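Local coordinates for putative peptidase (Bacteroides fragilis, PDB 5DYN), which acts as a C11-family (clostripain-like) cysteine protease that activates the Bacteroides fragilis toxin by proteolytic cleavage, at the interface of chains B and A. Coordinates in Å, arbitrary orientation; residue numbers count along the deposited sequence, not the author numbering. Chains: chain A, Putative peptidase; chain B, Putative peptidase.

The interface of chains B and A. Residues chain B 117-120; chain A 1-4, 32, 35.
The indole of A:Trp1 lies against the aliphatic part of B:Glu120, whose CB methylene sits over one ring face, 3.3 Å from A:Trp1 CE2 and displaced toward the rim. CG of A:Trp1 stands between its own backbone N and carbonyl carbon (chi1 52°), which sets the indole back over the B:His118–B:Glu120 segment. The B:Glu120 chain crosses this face and bends at chi2, carrying its carboxylate away with its plane steeply inclined to the indole. Beyond the indole, B:Ser117 CB sits above the rim of the A:Phe2 ring, 3.8 Å from A:Phe2 CE1, with A:Ala32 CB at the ring's edge, while the thioether SD of A:Met35 comes up to B:Gly119 CA at 4.0 Å.

Around this core the two backbones run antiparallel, bridged at B:Gly119 and A:Phe2. The amide N of A:Gly3 donates to B:His118 O at 2.9 Å, and B:Glu120 N to A:Trp1 O at 3.0 Å. The N-terminal amino group of A:Trp1 returns a bond to B:Glu120 O at 2.9 Å, approaching from above the carbonyl plane, 64° out of it. At the opposite end the hydroxyl OG of B:Ser117, anti to its backbone N (chi1 -164°), accepts from A:Gln4 N at 3.2 Å. Outermost, the imidazole of B:His118 runs alongside the A:Gln4 side chain, its CD2 3.3 Å from the amide OE1.

The start of chain A, strand A 2-5, pairs with the loop that follows strand B 110-116. This loop carries B:His118, the catalytic histidine of the clostripain family, and A:Ala32, just after strand A 27-31, directly precedes the cysteine expected to be the nucleophile, so both chains, probably products of one cleaved precursor, would contribute to the active site.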
ATOM      1  N   SER B 117      -4.870  -0.466   7.791  1.00 22.54           N
ATOM      2  CA  SER B 117      -5.223  -1.795   8.298  1.00 29.17           C
ATOM      3  C   SER B 117      -4.074  -2.788   8.134  1.00 28.73           C
ATOM      4  O   SER B 117      -2.933  -2.398   7.894  1.00 29.65           O
ATOM      5  CB  SER B 117      -6.464  -2.337   7.583  1.00 28.53           C
ATOM      6  OG  SER B 117      -7.024  -3.423   8.293  1.00 29.92           O
ATOM      7  N   HIS B 118      -4.387  -4.072   8.269  1.00 34.91           N
ATOM      8  CA  HIS B 118      -3.453  -5.131   7.896  1.00 33.98           C
ATOM      9  C   HIS B 118      -3.429  -5.261   6.380  1.00 31.68           C
ATOM     10  O   HIS B 118      -4.406  -4.930   5.709  1.00 32.57           O
ATOM     11  CB  HIS B 118      -3.837  -6.468   8.534  1.00 26.45           C
ATOM     12  CG  HIS B 118      -3.413  -6.600   9.963  1.00 35.66           C
ATOM     13  ND1 HIS B 118      -2.097  -6.514  10.360  1.00 31.53           N
ATOM     14  CD2 HIS B 118      -4.132  -6.824  11.089  1.00 37.60           C
ATOM     15  CE1 HIS B 118      -2.023  -6.671  11.670  1.00 34.75           C
ATOM     16  NE2 HIS B 118      -3.244  -6.862  12.136  1.00 32.82           N
ATOM     17  N   GLY B 119      -2.318  -5.747   5.842  1.00 37.63           N
ATOM     18  CA  GLY B 119      -2.161  -5.853   4.406  1.00 26.54           C
ATOM     19  C   GLY B 119      -1.499  -7.147   3.983  1.00 30.86           C
ATOM     20  O   GLY B 119      -0.682  -7.709   4.712  1.00 28.53           O
ATOM     21  N   GLU B 120      -1.860  -7.616   2.792  1.00 26.81           N
ATOM     22  CA  GLU B 120      -1.330  -8.861   2.254  1.00 26.35           C
ATOM     23  C   GLU B 120      -1.423  -8.826   0.729  1.00 28.58           C
ATOM     24  O   GLU B 120      -1.957  -9.742   0.105  1.00 28.28           O
ATOM     25  CB  GLU B 120      -2.087 -10.063   2.831  1.00 28.69           C
ATOM     26  CG  GLU B 120      -1.474 -11.435   2.550  1.00 33.74           C
ATOM     27  CD  GLU B 120      -0.157 -11.658   3.264  1.00 34.37           C
ATOM     28  OE1 GLU B 120      -0.179 -12.087   4.438  1.00 31.19           O
ATOM     29  OE2 GLU B 120       0.902 -11.407   2.649  1.00 35.41           O
TER
ATOM     30  N   TRP A   1      -4.841  -9.477  -0.326  1.00 28.26           N
ATOM     31  CA  TRP A   1      -5.994  -8.750   0.195  1.00 32.74           C
ATOM     32  C   TRP A   1      -5.568  -7.507   0.962  1.00 29.74           C
ATOM     33  O   TRP A   1      -4.383  -7.285   1.196  1.00 30.24           O
ATOM     34  CB  TRP A   1      -6.838  -9.658   1.095  1.00 28.55           C
ATOM     35  CG  TRP A   1      -6.056 -10.348   2.182  1.00 33.10           C
ATOM     36  CD1 TRP A   1      -5.501 -11.593   2.126  1.00 30.97           C
ATOM     37  CD2 TRP A   1      -5.752  -9.832   3.489  1.00 31.91           C
ATOM     38  NE1 TRP A   1      -4.868 -11.885   3.311  1.00 33.41           N
ATOM     39  CE2 TRP A   1      -5.012 -10.823   4.167  1.00 30.33           C
ATOM     40  CE3 TRP A   1      -6.038  -8.633   4.152  1.00 30.97           C
ATOM     41  CZ2 TRP A   1      -4.542 -10.647   5.470  1.00 27.61           C
ATOM     42  CZ3 TRP A   1      -5.574  -8.461   5.450  1.00 32.90           C
ATOM     43  CH2 TRP A   1      -4.834  -9.464   6.094  1.00 26.82           C
ATOM     44  N   PHE A   2      -6.544  -6.689   1.337  1.00 29.10           N
ATOM     45  CA  PHE A   2      -6.289  -5.572   2.234  1.00 31.66           C
ATOM     46  C   PHE A   2      -7.394  -5.452   3.272  1.00 31.48           C
ATOM     47  O   PHE A   2      -8.568  -5.661   2.975  1.00 33.30           O
ATOM     48  CB  PHE A   2      -6.161  -4.250   1.475  1.00 36.10           C
ATOM     49  CG  PHE A   2      -6.326  -3.045   2.355  1.00 32.96           C
ATOM     50  CD1 PHE A   2      -5.308  -2.657   3.212  1.00 28.55           C
ATOM     51  CD2 PHE A   2      -7.512  -2.324   2.357  1.00 31.69           C
ATOM     52  CE1 PHE A   2      -5.465  -1.564   4.044  1.00 29.58           C
ATOM     53  CE2 PHE A   2      -7.671  -1.228   3.185  1.00 27.85           C
ATOM     54  CZ  PHE A   2      -6.647  -0.851   4.032  1.00 28.64           C
ATOM     55  N   GLY A   3      -7.006  -5.105   4.492  1.00 29.79           N
ATOM     56  CA  GLY A   3      -7.964  -4.860   5.549  1.00 32.13           C
ATOM     57  C   GLY A   3      -8.459  -6.127   6.209  1.00 33.94           C
ATOM     58  O   GLY A   3      -8.819  -7.092   5.534  1.00 36.18           O
ATOM     59  N   GLN A   4      -8.464  -6.123   7.536  1.00 33.62           N
ATOM     60  CA  GLN A   4      -9.050  -7.212   8.300  1.00 33.15           C
ATOM     61  C   GLN A   4     -10.072  -6.670   9.288  1.00 34.75           C
ATOM     62  O   GLN A   4      -9.731  -5.946  10.225  1.00 33.10           O
ATOM     63  CB  GLN A   4      -7.978  -8.009   9.039  1.00 28.83           C
ATOM     64  CG  GLN A   4      -8.553  -9.074   9.961  1.00 33.41           C
ATOM     65  CD  GLN A   4      -7.493  -9.763  10.796  1.00 35.72           C
ATOM     66  OE1 GLN A   4      -6.433  -9.196  11.071  1.00 36.48           O
ATOM     67  NE2 GLN A   4      -7.770 -10.997  11.199  1.00 34.59           N
ATOM     68  N   ALA A  32      -0.152   0.034   5.345  1.00 31.91           N
ATOM     69  CA  ALA A  32      -0.446  -1.374   5.571  1.00 28.87           C
ATOM     70  C   ALA A  32       0.634  -2.241   4.930  1.00 30.58           C
ATOM     71  O   ALA A  32       1.367  -1.783   4.054  1.00 34.90           O
ATOM     72  CB  ALA A  32      -1.815  -1.728   5.015  1.00 28.41           C
ATOM     73  N   MET A  35       1.685  -3.837   0.490  1.00 28.78           N
ATOM     74  CA  MET A  35       0.756  -3.312  -0.506  1.00 31.65           C
ATOM     75  C   MET A  35       1.438  -2.679  -1.723  1.00 35.79           C
ATOM     76  O   MET A  35       0.780  -2.392  -2.725  1.00 36.38           O
ATOM     77  CB  MET A  35      -0.190  -2.295   0.136  1.00 28.61           C
ATOM     78  CG  MET A  35      -1.107  -2.892   1.192  1.00 31.87           C
ATOM     79  SD  MET A  35      -1.850  -4.464   0.704  1.00 29.39           S
ATOM     80  CE  MET A  35      -2.870  -3.974  -0.687  1.00 32.91           C
TER